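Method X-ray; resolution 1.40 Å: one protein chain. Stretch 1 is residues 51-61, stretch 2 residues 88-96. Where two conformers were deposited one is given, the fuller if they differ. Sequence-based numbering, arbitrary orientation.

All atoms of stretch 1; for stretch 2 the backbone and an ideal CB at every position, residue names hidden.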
# COMPACT_ATOMS: atom_id res chain seq x y z
N GLN A 51 -2.04 1.34 12.32
CA GLN A 51 -0.98 1.42 13.33
C GLN A 51 -0.18 2.69 13.12
O GLN A 51 -0.63 3.76 13.58
CB GLN A 51 -0.13 0.14 13.37
CG GLN A 51 -0.96 -1.15 13.64
CD GLN A 51 -1.14 -1.59 15.10
OE1 GLN A 51 -1.44 -2.78 15.32
NE2 GLN A 51 -0.96 -0.68 16.08
N LEU A 52 0.96 2.61 12.43
CA LEU A 52 1.85 3.77 12.40
C LEU A 52 1.38 4.91 11.49
O LEU A 52 1.99 5.98 11.50
CB LEU A 52 3.30 3.38 12.10
CG LEU A 52 4.04 2.67 13.24
CD1 LEU A 52 3.52 1.26 13.53
CD2 LEU A 52 5.54 2.66 12.92
N GLU A 53 0.28 4.71 10.76
CA GLU A 53 -0.35 5.80 10.02
C GLU A 53 -1.46 6.49 10.81
O GLU A 53 -1.92 7.56 10.44
CB GLU A 53 -0.91 5.33 8.68
CG GLU A 53 -2.29 4.66 8.68
CD GLU A 53 -2.34 3.21 9.12
OE1 GLU A 53 -1.53 2.78 9.96
OE2 GLU A 53 -3.25 2.52 8.61
N ALA A 54 -1.87 5.87 11.92
CA ALA A 54 -2.94 6.41 12.76
C ALA A 54 -2.50 7.72 13.39
O ALA A 54 -1.34 7.86 13.74
CB ALA A 54 -3.32 5.39 13.83
N ALA A 55 -3.42 8.68 13.35
CA ALA A 55 -3.17 10.02 13.84
C ALA A 55 -4.46 10.65 14.28
O ALA A 55 -5.51 10.42 13.66
CB ALA A 55 -2.50 10.87 12.74
N VAL A 56 -4.37 11.45 15.35
CA VAL A 56 -5.52 12.25 15.76
C VAL A 56 -5.04 13.66 16.05
O VAL A 56 -4.05 13.86 16.75
CB VAL A 56 -6.28 11.67 16.99
CG1 VAL A 56 -7.38 12.64 17.45
CG2 VAL A 56 -6.88 10.32 16.66
N ASN A 57 -5.77 14.63 15.50
CA ASN A 57 -5.40 16.05 15.54
C ASN A 57 -3.91 16.31 15.24
O ASN A 57 -3.20 17.11 15.90
CB ASN A 57 -5.95 16.78 16.77
CG ASN A 57 -5.46 16.21 18.08
OD1 ASN A 57 -6.27 15.99 19.01
ND2 ASN A 57 -4.16 15.98 18.19
N GLY A 58 -3.47 15.64 14.19
CA GLY A 58 -2.17 15.87 13.63
C GLY A 58 -0.98 15.12 14.17
O GLY A 58 0.10 15.23 13.58
N THR A 59 -1.10 14.35 15.25
CA THR A 59 0.05 13.65 15.81
C THR A 59 -0.07 12.14 15.62
O THR A 59 -1.03 11.53 16.09
CB THR A 59 0.30 13.94 17.30
OG1 THR A 59 0.59 15.34 17.46
CG2 THR A 59 1.48 13.14 17.82
N PRO A 60 0.88 11.54 14.89
CA PRO A 60 0.81 10.09 14.71
C PRO A 60 0.94 9.36 16.05
O PRO A 60 1.65 9.81 16.94
CB PRO A 60 2.00 9.78 13.83
CG PRO A 60 2.41 11.05 13.21
CD PRO A 60 2.03 12.12 14.17
N ASN A 61 0.28 8.23 16.17
CA ASN A 61 0.33 7.42 17.38
C ASN A 61 -0.26 6.08 17.01
O ASN A 61 -1.41 6.01 16.57
CB ASN A 61 -0.46 8.13 18.49
CG ASN A 61 -0.53 7.35 19.78
OD1 ASN A 61 -0.64 6.13 19.78
ND2 ASN A 61 -0.48 8.06 20.90
N UNK A 88 3.90 -1.41 5.75
CA UNK A 88 3.80 -0.65 6.98
C UNK A 88 3.42 0.79 6.62
O UNK A 88 4.28 1.62 6.31
CB UNK A 88 5.11 -0.70 7.77
N UNK A 89 2.12 1.10 6.69
CA UNK A 89 1.70 2.51 6.58
C UNK A 89 2.37 3.35 7.68
O UNK A 89 2.37 2.92 8.83
CB UNK A 89 0.18 2.63 6.68
N UNK A 90 2.91 4.52 7.33
CA UNK A 90 3.53 5.42 8.29
C UNK A 90 3.09 6.84 8.00
O UNK A 90 3.22 7.31 6.87
CB UNK A 90 5.06 5.31 8.25
N UNK A 91 2.57 7.52 9.03
CA UNK A 91 2.30 8.96 8.92
C UNK A 91 3.34 9.74 9.68
O UNK A 91 3.96 9.24 10.61
CB UNK A 91 0.90 9.30 9.44
N UNK A 92 3.53 11.00 9.27
CA UNK A 92 4.56 11.85 9.88
C UNK A 92 3.92 13.09 10.48
O UNK A 92 4.04 13.32 11.68
CB UNK A 92 5.62 12.25 8.85
N UNK A 93 3.23 13.87 9.64
CA UNK A 93 2.33 14.93 10.10
C UNK A 93 3.07 15.89 11.06
O UNK A 93 4.15 16.39 10.71
CB UNK A 93 1.11 14.32 10.79
N UNK A 94 2.54 16.12 12.27
CA UNK A 94 3.16 17.15 13.09
C UNK A 94 4.47 16.67 13.76
O UNK A 94 5.12 17.47 14.45
CB UNK A 94 2.17 17.61 14.16
N UNK A 95 4.88 15.42 13.53
CA UNK A 95 6.22 15.00 13.89
C UNK A 95 7.30 15.51 12.94
O UNK A 95 8.47 15.23 13.16
CB UNK A 95 6.27 13.47 13.95
N UNK A 96 6.90 16.26 11.91
CA UNK A 96 7.84 16.97 11.05
C UNK A 96 7.93 18.38 11.61
O UNK A 96 6.91 19.05 11.75
CB UNK A 96 7.40 16.96 9.58

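At position 88 the ideal CB points sideways and has nothing of stretch 1 within 5.5 Å. With phi/psi of -118/96 the backbone is extended, and the visible atoms discriminate little: many side chains would fit. The deposited residue is Ile88, chi1 in the m well, its CG2 coming no nearer than 4.6 Å to Leu52 CD2.

Position 89 is more informative. Its CB points toward stretch 1 and lies 3.5 Å from Glu53 CB, so a compact side chain suits it. Phi of -58° is compatible with proline, and no stretch 1 atom accepts a hydrogen bond from the backbone N, so proline's lack of an N-H costs nothing there; alanine or serine would also fit. The residue is Pro89. Its CB packs 3.5 Å from Glu53 CD, while its O takes a hydrogen from water 1, which in turn accepts from Leu52 N (water O to Pro89 O 2.8 Å, to Leu52 N 2.9 Å). Glu53 N is 3.4 Å from Pro89 O, but the angle is too poor for a hydrogen bond.

At 90 the CB points away, 4.5 Å from Leu52 O, and phi/psi of -136/127 is an extended conformation that beta-branched residues favour, although others would be tolerated. Val90 is found, touching stretch 1 lightly through CG2, 4.4 Å from Leu52 CB.

Position 91 first declares itself through its backbone: N donates to Leu52 O at 3.0 Å with a nearly linear angle of 176°. The CB points toward stretch 1 and sits 3.5 Å from Glu53 O and 4.4 Å from Pro60 CG. A small side chain is favoured, and a short donor could use the carbonyl; serine, threonine, alanine and cysteine are all candidates. Ser91 takes up the offer: with chi1 at -69° (m), OG donates to Glu53 O at 2.8 Å.

The CB of 92 points away with no stretch 1 atom within 5.5 Å, so stretch 1 sets no limit on size here. The residue is Tyr92, chi1 -72° (m), whose side chain makes no close contact with stretch 1; its backbone O still lies 3.2 Å from Pro60 CG.

At 93, phi/psi of 54/-126 is unusual and would suit glycine. Yet CB points toward stretch 1, tight at 3.1 Å from Gly58 O and 4.1 Å from Pro60 CD, where an apolar group could also reach Ala55. Leu93 is the choice deposited, and its CD1 lies 3.4 Å from Ala55 CB.

Position 94 donates its N to Gly58 O (2.9 Å, 158°). Its sideways CB is tight at 3.2 Å from Gly58 O and lies 4.3 Å from Thr59 OG1; a short polar side chain such as serine, aspartate or asparagine would suit. In Asn94, ND2 donates to water 2 at 2.7 Å; that water also contacts Asn57 O and Thr59 OG1.

Position 95 has a sideways CB, 4.5 Å from Pro60 CD, leaving several polar or apolar choices. Asn95 ND2 approaches Pro60 CD at 3.7 Å and donates to water 3, which donates to Pro60 O.

Position 96 is out of reach and unconstrained by stretch 1; it is Ile96.

Stretch 2, residues 88-96: IPVSYLNNI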
# COMPACT_ATOMS: atom_id res chain seq x y z
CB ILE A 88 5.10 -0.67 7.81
CG1 ILE A 88 5.55 -2.11 8.11
CG2 ILE A 88 4.94 0.16 9.09
CD1 ILE A 88 6.88 -2.21 8.84
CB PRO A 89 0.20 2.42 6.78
CG PRO A 89 -0.18 1.05 6.32
CD PRO A 89 0.96 0.20 6.80
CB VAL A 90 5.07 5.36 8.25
CG1 VAL A 90 5.66 6.24 9.36
CG2 VAL A 90 5.58 3.93 8.39
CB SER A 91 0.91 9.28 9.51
OG SER A 91 -0.10 8.74 8.68
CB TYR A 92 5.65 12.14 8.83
CG TYR A 92 6.50 10.92 8.56
CD1 TYR A 92 7.61 10.64 9.32
CD2 TYR A 92 6.14 9.99 7.58
CE1 TYR A 92 8.37 9.51 9.12
CE2 TYR A 92 6.88 8.84 7.38
CZ TYR A 92 8.01 8.60 8.14
OH TYR A 92 8.79 7.47 7.96
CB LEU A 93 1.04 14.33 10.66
CG LEU A 93 0.22 13.46 9.70
CD1 LEU A 93 -0.88 12.70 10.44
CD2 LEU A 93 -0.36 14.31 8.61
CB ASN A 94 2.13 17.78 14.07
CG ASN A 94 0.97 18.57 13.36
OD1 ASN A 94 1.06 18.99 12.20
ND2 ASN A 94 -0.11 18.79 14.11
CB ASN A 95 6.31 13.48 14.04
CG ASN A 95 5.56 12.97 15.24
OD1 ASN A 95 5.07 13.76 16.06
ND2 ASN A 95 5.53 11.65 15.39
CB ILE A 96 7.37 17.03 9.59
CG1 ILE A 96 7.08 15.63 9.06
CG2 ILE A 96 8.42 17.74 8.76
CD1 ILE A 96 6.23 15.65 7.80
O HOH W 1 1.65 0.68 10.38
O HOH W 2 -0.39 17.53 16.47
O HOH W 3 4.51 9.91 17.28
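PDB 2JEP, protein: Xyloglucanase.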